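Long-range contact in putative sugar ABC transporter (Yersinia enterocolitica subsp. enterocolitica 8081, PDB 5ULB), which probably delivers methylthioribose-type sugars to an ABC transporter as its substrate-binding protein, here holding a methylseleno analogue: residues H16-L28 with A71-R85. Sequence-based numbering, arbitrary orientation.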
ATOM      1  N   HIS A  16     -21.307  -8.447 -22.843  1.00 22.76           N
ATOM      2  CA  HIS A  16     -21.862  -8.357 -21.493  1.00 23.86           C
ATOM      3  C   HIS A  16     -23.131  -7.528 -21.409  1.00 26.18           C
ATOM      4  O   HIS A  16     -23.178  -6.492 -22.056  1.00 27.24           O
ATOM      5  CB  HIS A  16     -20.775  -7.799 -20.577  1.00 24.42           C
ATOM      6  CG  HIS A  16     -21.086  -7.943 -19.132  1.00 20.91           C
ATOM      7  ND1 HIS A  16     -21.705  -6.957 -18.409  1.00 22.34           N
ATOM      8  CD2 HIS A  16     -20.921  -8.970 -18.280  1.00 28.55           C
ATOM      9  CE1 HIS A  16     -21.862  -7.347 -17.143  1.00 25.92           C
ATOM     10  NE2 HIS A  16     -21.383  -8.573 -17.037  1.00 28.48           N
ATOM     11  N   GLN A  17     -24.145  -8.000 -20.633  1.00 29.50           N
ATOM     12  CA  GLN A  17     -25.426  -7.203 -20.391  1.00 35.24           C
ATOM     13  C   GLN A  17     -25.147  -6.085 -19.399  1.00 27.49           C
ATOM     14  O   GLN A  17     -24.997  -6.323 -18.237  1.00 35.56           O
ATOM     15  CB  GLN A  17     -26.598  -8.047 -19.800  1.00 40.69           C
ATOM     16  CG  GLN A  17     -27.442  -8.901 -20.760  1.00 66.12           C
ATOM     17  CD  GLN A  17     -28.987  -9.037 -20.373  1.00 74.56           C
ATOM     18  OE1 GLN A  17     -29.369  -9.488 -19.280  1.00 83.29           O
ATOM     19  NE2 GLN A  17     -29.860  -8.632 -21.299  1.00 84.63           N
ATOM     20  N   GLY A  18     -25.029  -4.843 -19.849  1.00 21.93           N
ATOM     21  CA  GLY A  18     -24.808  -3.719 -18.978  1.00 23.00           C
ATOM     22  C   GLY A  18     -23.321  -3.608 -18.615  1.00 19.72           C
ATOM     23  O   GLY A  18     -22.467  -4.353 -19.164  1.00 18.57           O
ATOM     24  N   GLN A  19     -22.986  -2.663 -17.740  1.00 17.12           N
ATOM     25  CA  GLN A  19     -21.621  -2.431 -17.346  1.00 15.65           C
ATOM     26  C   GLN A  19     -21.079  -3.657 -16.628  1.00 13.44           C
ATOM     27  O   GLN A  19     -21.735  -4.323 -15.826  1.00 15.31           O
ATOM     28  CB  GLN A  19     -21.399  -1.204 -16.366  1.00 19.37           C
ATOM     29  CG  GLN A  19     -21.648   0.100 -16.962  1.00 23.89           C
ATOM     30  CD  GLN A  19     -21.231   1.068 -15.871  1.00 22.32           C
ATOM     31  OE1 GLN A  19     -22.007   1.204 -14.941  1.00 23.84           O
ATOM     32  NE2 GLN A  19     -20.045   1.682 -15.956  1.00 25.66           N
ATOM     33  N   ILE A  20     -19.788  -3.916 -16.895  1.00 13.05           N
ATOM     34  CA  ILE A  20     -19.016  -4.813 -16.026  1.00 12.18           C
ATOM     35  C   ILE A  20     -18.942  -4.161 -14.643  1.00 11.56           C
ATOM     36  O   ILE A  20     -18.644  -2.970 -14.550  1.00 14.33           O
ATOM     37  CB  ILE A  20     -17.654  -5.054 -16.640  1.00 14.00           C
ATOM     38  CG1 ILE A  20     -17.719  -5.845 -17.971  1.00 21.72           C
ATOM     39  CG2 ILE A  20     -16.685  -5.686 -15.641  1.00 15.55           C
ATOM     40  CD1 ILE A  20     -18.074  -7.201 -17.830  1.00 24.94           C
ATOM     41  N   LYS A  21     -19.177  -4.958 -13.591  1.00 11.78           N
ATOM     42  CA  LYS A  21     -19.193  -4.435 -12.225  1.00 11.66           C
ATOM     43  C   LYS A  21     -18.111  -5.102 -11.392  1.00 10.51           C
ATOM     44  O   LYS A  21     -18.031  -6.361 -11.370  1.00 11.31           O
ATOM     45  CB  LYS A  21     -20.580  -4.617 -11.607  1.00 16.81           C
ATOM     46  CG  LYS A  21     -21.670  -4.053 -12.474  1.00 20.99           C
ATOM     47  CD  LYS A  21     -23.091  -4.394 -12.133  1.00 27.18           C
ATOM     48  CE  LYS A  21     -23.974  -3.712 -13.193  1.00 37.95           C
ATOM     49  NZ  LYS A  21     -23.996  -4.383 -14.540  1.00 34.82           N
ATOM     50  N   ILE A  22     -17.319  -4.287 -10.700  1.00 10.96           N
ATOM     51  CA  ILE A  22     -16.222  -4.731  -9.876  1.00 10.52           C
ATOM     52  C   ILE A  22     -16.450  -4.261  -8.422  1.00 10.23           C
ATOM     53  O   ILE A  22     -16.789  -3.083  -8.216  1.00 12.67           O
ATOM     54  CB  ILE A  22     -14.876  -4.144 -10.368  1.00 11.04           C
ATOM     55  CG1 ILE A  22     -14.696  -4.385 -11.857  1.00 12.74           C
ATOM     56  CG2 ILE A  22     -13.709  -4.673  -9.563  1.00 12.44           C
ATOM     57  CD1 ILE A  22     -14.645  -5.762 -12.376  1.00 14.10           C
ATOM     58  N   ALA A  23     -16.251  -5.159  -7.489  1.00 10.10           N
ATOM     59  CA  ALA A  23     -16.291  -4.794  -6.046  1.00  9.72           C
ATOM     60  C   ALA A  23     -14.839  -4.792  -5.532  1.00 10.66           C
ATOM     61  O   ALA A  23     -14.110  -5.793  -5.754  1.00 11.73           O
ATOM     62  CB  ALA A  23     -17.155  -5.733  -5.280  1.00 12.01           C
ATOM     63  N   VAL A  24     -14.472  -3.764  -4.810  1.00  9.63           N
ATOM     64  CA  VAL A  24     -13.178  -3.711  -4.132  1.00  9.51           C
ATOM     65  C   VAL A  24     -13.408  -3.671  -2.631  1.00 10.13           C
ATOM     66  O   VAL A  24     -14.162  -2.770  -2.148  1.00 11.69           O
ATOM     67  CB  VAL A  24     -12.402  -2.470  -4.589  1.00 12.58           C
ATOM     68  CG1 VAL A  24     -11.038  -2.383  -3.940  1.00 13.47           C
ATOM     69  CG2 VAL A  24     -12.362  -2.393  -6.096  1.00 16.81           C
ATOM     70  N   ILE A  25     -12.860  -4.586  -1.874  1.00 10.43           N
ATOM     71  CA  ILE A  25     -13.025  -4.652  -0.418  1.00  9.50           C
ATOM     72  C   ILE A  25     -11.615  -4.586   0.145  1.00  8.23           C
ATOM     73  O   ILE A  25     -10.788  -5.480  -0.105  1.00  9.74           O
ATOM     74  CB  ILE A  25     -13.797  -5.877   0.031  1.00 10.92           C
ATOM     75  CG1 ILE A  25     -15.130  -6.062  -0.686  1.00 13.08           C
ATOM     76  CG2 ILE A  25     -14.038  -5.709   1.552  1.00 11.58           C
ATOM     77  CD1 ILE A  25     -15.100  -6.881  -1.923  1.00 13.68           C
ATOM     78  N   ARG A  26     -11.380  -3.582   0.985  1.00  9.04           N
ATOM     79  CA  ARG A  26     -10.066  -3.337   1.579  1.00  8.40           C
ATOM     80  C   ARG A  26     -10.239  -3.353   3.102  1.00 10.15           C
ATOM     81  O   ARG A  26     -11.114  -2.673   3.674  1.00  9.69           O
ATOM     82  CB  ARG A  26      -9.387  -2.107   1.051  1.00  9.27           C
ATOM     83  CG  ARG A  26      -8.064  -1.734   1.690  1.00  9.83           C
ATOM     84  CD  ARG A  26      -7.236  -0.882   0.755  1.00 10.30           C
ATOM     85  NE  ARG A  26      -6.130  -0.282   1.448  1.00 11.20           N
ATOM     86  CZ  ARG A  26      -4.877  -0.158   0.971  1.00 10.51           C
ATOM     87  NH1 ARG A  26      -4.407  -0.921  -0.033  1.00 11.62           N
ATOM     88  NH2 ARG A  26      -4.035   0.552   1.665  1.00 11.86           N
ATOM     89  N   ASN A  27      -9.348  -4.088   3.811  1.00  9.98           N
ATOM     90  CA  ASN A  27      -9.448  -4.302   5.233  1.00  9.83           C
ATOM     91  C   ASN A  27      -8.779  -3.246   6.094  1.00 10.35           C
ATOM     92  O   ASN A  27      -8.039  -3.592   7.020  1.00 10.99           O
ATOM     93  CB  ASN A  27      -8.906  -5.698   5.555  1.00 11.00           C
ATOM     94  CG  ASN A  27      -9.296  -6.233   6.888  1.00 12.37           C
ATOM     95  OD1 ASN A  27     -10.337  -5.885   7.468  1.00 12.64           O
ATOM     96  ND2 ASN A  27      -8.512  -7.222   7.367  1.00 14.59           N
ATOM     97  N   LEU A  28      -8.988  -1.963   5.739  1.00 10.74           N
ATOM     98  CA  LEU A  28      -8.429  -0.846   6.431  1.00  9.96           C
ATOM     99  C   LEU A  28      -9.458   0.260   6.496  1.00 10.23           C
ATOM    100  O   LEU A  28     -10.580   0.104   5.966  1.00 11.24           O
ATOM    101  CB  LEU A  28      -7.090  -0.366   5.799  1.00 10.04           C
ATOM    102  CG  LEU A  28      -5.926  -1.363   5.846  1.00 10.82           C
ATOM    103  CD1 LEU A  28      -4.787  -0.799   5.052  1.00 11.24           C
ATOM    104  CD2 LEU A  28      -5.485  -1.552   7.283  1.00 12.55           C
ATOM    105  N   ALA A  71     -20.665  -9.161  -1.749  1.00 14.29           N
ATOM    106  CA  ALA A  71     -20.282  -8.970  -3.194  1.00 12.76           C
ATOM    107  C   ALA A  71     -20.444 -10.292  -3.962  1.00 13.66           C
ATOM    108  O   ALA A  71     -20.848 -10.284  -5.111  1.00 14.32           O
ATOM    109  CB  ALA A  71     -18.845  -8.498  -3.250  1.00 13.28           C
ATOM    110  N   ILE A  72     -20.080 -11.418  -3.383  1.00 14.03           N
ATOM    111  CA  ILE A  72     -20.286 -12.730  -4.039  1.00 13.64           C
ATOM    112  C   ILE A  72     -21.784 -12.934  -4.322  1.00 14.98           C
ATOM    113  O   ILE A  72     -22.182 -13.298  -5.411  1.00 14.88           O
ATOM    114  CB  ILE A  72     -19.744 -13.892  -3.187  1.00 14.17           C
ATOM    115  CG1 ILE A  72     -18.228 -13.810  -3.039  1.00 14.44           C
ATOM    116  CG2 ILE A  72     -20.118 -15.205  -3.737  1.00 18.62           C
ATOM    117  CD1 ILE A  72     -17.622 -14.707  -1.950  1.00 17.30           C
ATOM    118  N   SER A  73     -22.628 -12.688  -3.304  1.00 14.39           N
ATOM    119  CA  SER A  73     -24.060 -12.875  -3.491  0.58 14.86           C
ATOM    120  C   SER A  73     -24.688 -11.989  -4.511  1.00 16.02           C
ATOM    121  O   SER A  73     -25.687 -12.409  -5.125  1.00 19.47           O
ATOM    122  CB  SER A  73     -24.834 -12.693  -2.118  0.58 18.47           C
ATOM    123  OG  SER A  73     -24.907 -11.319  -1.703  0.58 18.64           O
ATOM    124  N   GLN A  74     -24.094 -10.779  -4.711  1.00 15.41           N
ATOM    125  CA  GLN A  74     -24.534  -9.813  -5.683  0.63 15.56           C
ATOM    126  C   GLN A  74     -24.070 -10.142  -7.085  1.00 15.32           C
ATOM    127  O   GLN A  74     -24.461  -9.491  -8.041  1.00 16.99           O
ATOM    128  CB  GLN A  74     -24.070  -8.422  -5.280  0.63 15.24           C
ATOM    129  CG  GLN A  74     -24.830  -7.844  -4.002  0.63 15.41           C
ATOM    130  CD  GLN A  74     -26.344  -7.542  -4.121  0.63 18.42           C
ATOM    131  OE1 GLN A  74     -26.968  -7.912  -5.120  0.63 20.24           O
ATOM    132  NE2 GLN A  74     -26.943  -6.886  -3.116  0.63 33.71           N
ATOM    133  N   LYS A  75     -23.198 -11.137  -7.207  1.00 16.54           N
ATOM    134  CA  LYS A  75     -22.765 -11.595  -8.555  1.00 16.71           C
ATOM    135  C   LYS A  75     -22.018 -10.497  -9.336  1.00 14.16           C
ATOM    136  O   LYS A  75     -22.231 -10.269 -10.534  1.00 15.77           O
ATOM    137  CB  LYS A  75     -23.918 -12.153  -9.423  1.00 18.36           C
ATOM    138  CG  LYS A  75     -24.550 -13.364  -8.780  1.00 21.33           C
ATOM    139  CD  LYS A  75     -25.695 -13.976  -9.617  1.00 27.98           C
ATOM    140  CE  LYS A  75     -25.223 -14.573 -10.955  1.00 42.96           C
ATOM    141  NZ  LYS A  75     -26.346 -15.281 -11.703  1.00 61.35           N
ATOM    142  N   TYR A  76     -21.149  -9.788  -8.627  1.00 14.16           N
ATOM    143  CA  TYR A  76     -20.180  -8.927  -9.307  1.00 11.89           C
ATOM    144  C   TYR A  76     -19.423  -9.734 -10.360  1.00 11.95           C
ATOM    145  O   TYR A  76     -19.208 -10.942 -10.183  1.00 14.10           O
ATOM    146  CB  TYR A  76     -19.250  -8.292  -8.300  1.00 12.02           C
ATOM    147  CG  TYR A  76     -19.797  -7.100  -7.587  1.00 11.31           C
ATOM    148  CD1 TYR A  76     -20.526  -7.228  -6.433  1.00 12.84           C
ATOM    149  CD2 TYR A  76     -19.579  -5.833  -8.048  1.00 13.15           C
ATOM    150  CE1 TYR A  76     -21.061  -6.135  -5.759  1.00 13.88           C
ATOM    151  CE2 TYR A  76     -20.103  -4.711  -7.425  1.00 13.48           C
ATOM    152  CZ  TYR A  76     -20.827  -4.894  -6.241  1.00 13.21           C
ATOM    153  OH  TYR A  76     -21.344  -3.776  -5.565  1.00 15.48           O
ATOM    154  N   ASP A  77     -18.957  -9.037 -11.420  1.00 11.65           N
ATOM    155  CA  ASP A  77     -18.142  -9.704 -12.426  1.00 11.68           C
ATOM    156  C   ASP A  77     -16.703  -9.925 -11.940  1.00 11.57           C
ATOM    157  O   ASP A  77     -16.083 -10.926 -12.352  1.00 12.94           O
ATOM    158  CB  ASP A  77     -18.115  -8.823 -13.647  1.00 12.12           C
ATOM    159  CG  ASP A  77     -19.494  -8.716 -14.281  1.00 15.28           C
ATOM    160  OD1 ASP A  77     -20.068  -9.721 -14.762  1.00 20.23           O
ATOM    161  OD2 ASP A  77     -20.072  -7.599 -14.152  1.00 15.83           O
ATOM    162  N   GLY A  78     -16.220  -9.066 -11.078  1.00 11.07           N
ATOM    163  CA  GLY A  78     -14.914  -9.245 -10.504  1.00 10.77           C
ATOM    164  C   GLY A  78     -14.822  -8.676  -9.153  1.00 10.77           C
ATOM    165  O   GLY A  78     -15.654  -7.773  -8.772  1.00 10.62           O
ATOM    166  N   ILE A  79     -13.871  -9.147  -8.349  1.00  9.85           N
ATOM    167  CA  ILE A  79     -13.615  -8.711  -6.993  1.00 10.07           C
ATOM    168  C   ILE A  79     -12.131  -8.472  -6.819  1.00  9.74           C
ATOM    169  O   ILE A  79     -11.322  -9.284  -7.301  1.00 11.64           O
ATOM    170  CB  ILE A  79     -14.158  -9.710  -5.972  1.00 10.09           C
ATOM    171  CG1 ILE A  79     -15.693  -9.743  -5.954  1.00 11.49           C
ATOM    172  CG2 ILE A  79     -13.621  -9.417  -4.555  1.00 11.33           C
ATOM    173  CD1 ILE A  79     -16.363 -10.783  -5.123  1.00 14.37           C
ATOM    174  N   ILE A  80     -11.795  -7.406  -6.158  1.00  9.14           N
ATOM    175  CA  ILE A  80     -10.428  -7.132  -5.681  1.00  9.67           C
ATOM    176  C   ILE A  80     -10.458  -7.098  -4.196  1.00  9.46           C
ATOM    177  O   ILE A  80     -11.247  -6.344  -3.614  1.00 10.26           O
ATOM    178  CB  ILE A  80      -9.868  -5.816  -6.278  1.00  9.77           C
ATOM    179  CG1 ILE A  80      -9.742  -5.930  -7.813  1.00 10.84           C
ATOM    180  CG2 ILE A  80      -8.499  -5.451  -5.683  1.00 10.16           C
ATOM    181  CD1 ILE A  80      -9.568  -4.573  -8.475  1.00 12.76           C
ATOM    182  N   LEU A  81      -9.557  -7.870  -3.503  1.00  9.16           N
ATOM    183  CA  LEU A  81      -9.370  -7.771  -2.081  1.00  9.20           C
ATOM    184  C   LEU A  81      -8.067  -7.124  -1.749  1.00  8.80           C
ATOM    185  O   LEU A  81      -7.079  -7.319  -2.458  1.00 10.65           O
ATOM    186  CB  LEU A  81      -9.415  -9.132  -1.418  1.00 10.21           C
ATOM    187  CG  LEU A  81     -10.620 -10.062  -1.679  1.00 10.89           C
ATOM    188  CD1 LEU A  81     -10.553 -11.292  -0.847  1.00 13.39           C
ATOM    189  CD2 LEU A  81     -11.907  -9.249  -1.458  1.00 12.25           C
ATOM    190  N   SER A  82      -8.022  -6.420  -0.606  1.00  8.22           N
ATOM    191  CA  SER A  82      -6.790  -5.820  -0.134  1.00  8.15           C
ATOM    192  C   SER A  82      -6.705  -5.988   1.374  1.00  9.68           C
ATOM    193  O   SER A  82      -7.676  -5.673   2.091  1.00  9.75           O
ATOM    194  CB  SER A  82      -6.773  -4.369  -0.563  1.00  9.42           C
ATOM    195  OG  SER A  82      -5.583  -3.667  -0.286  1.00 11.49           O
ATOM    196  N   GLN A  83      -5.561  -6.486   1.874  1.00  8.73           N
ATOM    197  CA  GLN A  83      -5.322  -6.698   3.267  1.00  8.99           C
ATOM    198  C   GLN A  83      -6.239  -7.717   3.930  1.00 10.93           C
ATOM    199  O   GLN A  83      -6.445  -7.714   5.145  1.00 11.65           O
ATOM    200  CB  GLN A  83      -5.267  -5.397   4.113  1.00 10.44           C
ATOM    201  CG  GLN A  83      -4.001  -4.490   3.842  1.00 12.25           C
ATOM    202  CD  GLN A  83      -4.104  -3.646   2.684  1.00 12.84           C
ATOM    203  OE1 GLN A  83      -5.217  -3.330   2.259  1.00 12.57           O
ATOM    204  NE2 GLN A  83      -2.984  -3.259   2.090  1.00 17.91           N
ATOM    205  N   GLY A  84      -6.716  -8.693   3.144  1.00 10.98           N
ATOM    206  CA  GLY A  84      -7.436  -9.848   3.752  1.00 11.43           C
ATOM    207  C   GLY A  84      -6.501 -10.675   4.590  1.00 11.87           C
ATOM    208  O   GLY A  84      -5.363 -10.941   4.179  1.00 12.63           O
ATOM    209  N   ARG A  85      -6.955 -11.066   5.774  1.00 11.69           N
ATOM    210  CA  ARG A  85      -6.105 -11.752   6.735  1.00 12.73           C
ATOM    211  C   ARG A  85      -6.416 -13.246   6.810  1.00 12.88           C
ATOM    212  O   ARG A  85      -7.473 -13.739   6.374  1.00 13.73           O
ATOM    213  CB  ARG A  85      -6.206 -11.086   8.124  1.00 13.28           C
ATOM    214  CG  ARG A  85      -5.691  -9.694   8.142  1.00 15.70           C
ATOM    215  CD  ARG A  85      -5.770  -9.004   9.532  1.00 24.11           C
ATOM    216  NE  ARG A  85      -5.310  -9.868  10.562  1.00 31.08           N
ATOM    217  CZ  ARG A  85      -5.203  -9.483  11.755  1.00 36.29           C
ATOM    218  NH1 ARG A  85      -4.748 -10.352  12.675  1.00 37.32           N
ATOM    219  NH2 ARG A  85      -5.643  -8.259  12.004  1.00 53.60           N
TER
HETATM  220  O   HOH W   1     -22.780  -7.508 -14.068  1.00 34.23           O
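Parallel neighbours in the sheet of a periplasmic binding protein domain, strands 21-26 and 78-82 pair from I22–G78 to R26–S82. D77 secures the entry to this pairing: its OD2 takes K21 N on the anti lone pair at 2.8 Å, while OD1 receives H16 NE2 at 2.9 Å from above the carboxylate plane. K21 O accepts from D77 N and G78 N. Just beyond helix 61-73, Y76 lays its ring face against A23, whose CB stands 3.6 Å from the ring centroid in a CH-pi contact; the phenol OH reaches D53. On the same side of the sheet as A23, I25 CD1 touches both I79 CG2 and L81 CD2.

R26 runs out extended, its CG anti to the backbone N (chi1 176°), which brings NH1 to S82 OG (3.0 Å), and Q83 OE1 lies over one guanidinium face; N33 and T34 accept from the remaining R26 nitrogens. S82 OG donates to Q83 OE1 (2.6 Å), bracing an amide whose NE2 bonds weakly to ligand O4. N27 ND2 donates to Q83 O (3.1 Å), with S57 and D61 also holding its amide. L28 CD1 touches the Q83 amide, completing the ligand-facing strand ends of a Rossmann-like periplasmic binding protein lobe.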